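Local structure of pumilio homolog 23 (Arabidopsis thaliana, 5WZK) at residues L46-T49 with R50-Y54. The protein binds RNA in a sequence-specific manner, with pumilio repeats that recognise 18S ribosomal RNA, and probably regulates translation and mRNA stability. Numbering follows the deposited sequence.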
loop_
_atom_site.group_PDB
_atom_site.type_symbol
_atom_site.label_atom_id
_atom_site.label_comp_id
_atom_site.label_asym_id
_atom_site.label_seq_id
_atom_site.Cartn_x
_atom_site.Cartn_y
_atom_site.Cartn_z
ATOM N N LEU A 46 22.605 18.453 -25.960
ATOM C CA LEU A 46 21.397 19.186 -25.596
ATOM C C LEU A 46 21.293 20.504 -26.359
ATOM O O LEU A 46 20.210 20.867 -26.827
ATOM C CB LEU A 46 21.358 19.413 -24.086
ATOM C CG LEU A 46 21.139 18.144 -23.260
ATOM C CD1 LEU A 46 21.183 18.443 -21.770
ATOM C CD2 LEU A 46 19.828 17.469 -23.615
ATOM N N GLU A 47 22.419 21.209 -26.541
ATOM C CA GLU A 47 22.412 22.432 -27.346
ATOM C C GLU A 47 21.784 22.216 -28.717
ATOM O O GLU A 47 21.068 23.086 -29.228
ATOM C CB GLU A 47 23.832 22.967 -27.520
ATOM C CG GLU A 47 24.433 23.644 -26.300
ATOM C CD GLU A 47 25.747 24.344 -26.629
ATOM O OE1 GLU A 47 25.841 24.969 -27.714
ATOM O OE2 GLU A 47 26.687 24.255 -25.808
ATOM N N GLU A 48 22.028 21.058 -29.329
ATOM C CA GLU A 48 21.446 20.779 -30.636
ATOM C C GLU A 48 19.917 20.740 -30.621
ATOM O O GLU A 48 19.296 20.599 -31.679
ATOM C CB GLU A 48 22.000 19.462 -31.188
ATOM C CG GLU A 48 23.438 19.561 -31.662
ATOM C CD GLU A 48 23.613 20.596 -32.766
ATOM O OE1 GLU A 48 22.900 20.503 -33.800
ATOM O OE2 GLU A 48 24.456 21.506 -32.587
ATOM N N THR A 49 19.296 20.867 -29.442
ATOM C CA THR A 49 17.843 20.891 -29.334
ATOM C C THR A 49 17.277 22.291 -29.188
ATOM O O THR A 49 16.052 22.437 -29.179
ATOM C CB THR A 49 17.357 20.071 -28.139
ATOM O OG1 THR A 49 17.557 20.831 -26.941
ATOM C CG2 THR A 49 18.098 18.747 -28.039
ATOM N N ARG A 50 18.124 23.312 -29.051
ATOM C CA ARG A 50 17.641 24.680 -28.884
ATOM C C ARG A 50 16.723 25.071 -30.036
ATOM O O ARG A 50 17.113 25.010 -31.206
ATOM C CB ARG A 50 18.817 25.646 -28.796
ATOM C CG ARG A 50 19.023 26.251 -27.421
ATOM C CD ARG A 50 19.719 25.269 -26.464
ATOM N NE ARG A 50 19.870 25.818 -25.109
ATOM C CZ ARG A 50 20.914 26.543 -24.696
ATOM N NH1 ARG A 50 21.920 26.815 -25.526
ATOM N NH2 ARG A 50 20.952 27.008 -23.447
ATOM N N GLY A 51 15.492 25.453 -29.700
ATOM C CA GLY A 51 14.539 25.897 -30.688
ATOM C C GLY A 51 13.766 24.807 -31.391
ATOM O O GLY A 51 12.925 25.117 -32.244
ATOM N N ARG A 52 14.026 23.544 -31.093
ATOM C CA ARG A 52 13.159 22.481 -31.569
ATOM C C ARG A 52 12.986 21.442 -30.480
ATOM O O ARG A 52 13.006 20.230 -30.731
ATOM C CB ARG A 52 13.685 21.865 -32.861
ATOM C CG ARG A 52 15.170 21.910 -32.976
ATOM C CD ARG A 52 15.608 21.401 -34.329
ATOM N NE ARG A 52 17.015 21.024 -34.297
ATOM C CZ ARG A 52 17.580 20.213 -35.177
ATOM N NH1 ARG A 52 16.840 19.699 -36.154
ATOM N NH2 ARG A 52 18.874 19.912 -35.070
ATOM N N GLU A 53 12.818 21.920 -29.249
ATOM C CA GLU A 53 12.636 21.020 -28.124
ATOM C C GLU A 53 11.377 20.185 -28.288
ATOM O O GLU A 53 11.371 18.990 -27.969
ATOM C CB GLU A 53 12.588 21.815 -26.826
ATOM C CG GLU A 53 13.888 22.481 -26.463
ATOM C CD GLU A 53 14.068 23.821 -27.134
ATOM O OE1 GLU A 53 13.284 24.132 -28.058
ATOM O OE2 GLU A 53 14.998 24.560 -26.728
ATOM N N TYR A 54 10.298 20.788 -28.795
ATOM C CA TYR A 54 9.072 20.016 -28.951
ATOM C C TYR A 54 9.265 18.924 -29.991
ATOM O O TYR A 54 8.904 17.767 -29.758
ATOM C CB TYR A 54 7.881 20.916 -29.315
ATOM C CG TYR A 54 6.638 20.094 -29.540
ATOM C CD1 TYR A 54 5.906 19.617 -28.471
ATOM C CD2 TYR A 54 6.232 19.737 -30.820
ATOM C CE1 TYR A 54 4.787 18.821 -28.665
ATOM C CE2 TYR A 54 5.105 18.936 -31.030
ATOM C CZ TYR A 54 4.390 18.480 -29.948
ATOM O OH TYR A 54 3.272 17.685 -30.123
#
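Two torsions place the polar groups that join Leu46-Thr49 to Arg50-Tyr54: Glu53 bends at chi2 (85°), which turns its carboxylate back past Thr49 O to the Gly51 N-H, while Thr49, with chi1 at 78°, sets OG1 between its own N and carbonyl carbon and so onto Leu46 O, at the end of the preceding helix. The setting is the connection between helices 35-47 and 53-58, at the start of the first pumilio repeat in the right-handed superhelix, and it illustrates how overlapping beta turns, sharing Thr49 and Arg50, can redirect a chain between two helices. The first, type I, runs from Glu47 to Arg50 and is closed by Arg50 N to Glu47 O at 3.0 Å; the second, type II, runs from Thr49 to Arg52 and is closed by Arg52 N to Thr49 O at 3.0 Å. Gly51 is the third residue of the type II turn, with positive phi (84°), where any side chain would crowd the carbonyl of Arg50. The Glu53 side chain passes beside Thr49 O, at about a right angle to the Thr49 side chain; carboxylate and carbonyl oxygens are both acceptors and cannot bond. The carboxylate instead accepts a hydrogen bond from the Gly51 N-H at OE2, N to OE2 3.1 Å, met from above its plane. Shortening Glu53 to an alanine would remove the carboxylate and is likely to leave the Gly51 N-H without its acceptor, the turn then relying on the Arg52 N to Thr49 O bond. Arg52, at the N-cap position, extends back along the linker, its guanidinium edge toward Glu48 O, which NE and NH2 each reach by a weak bond of 3.5 Å; NH1 bonds to Thr17 OG1, tying the linker to helix 15-29. Leu46 O is gripped twice from Thr49, by its N and, in the carbonyl plane, by OG1 at 2.7 Å.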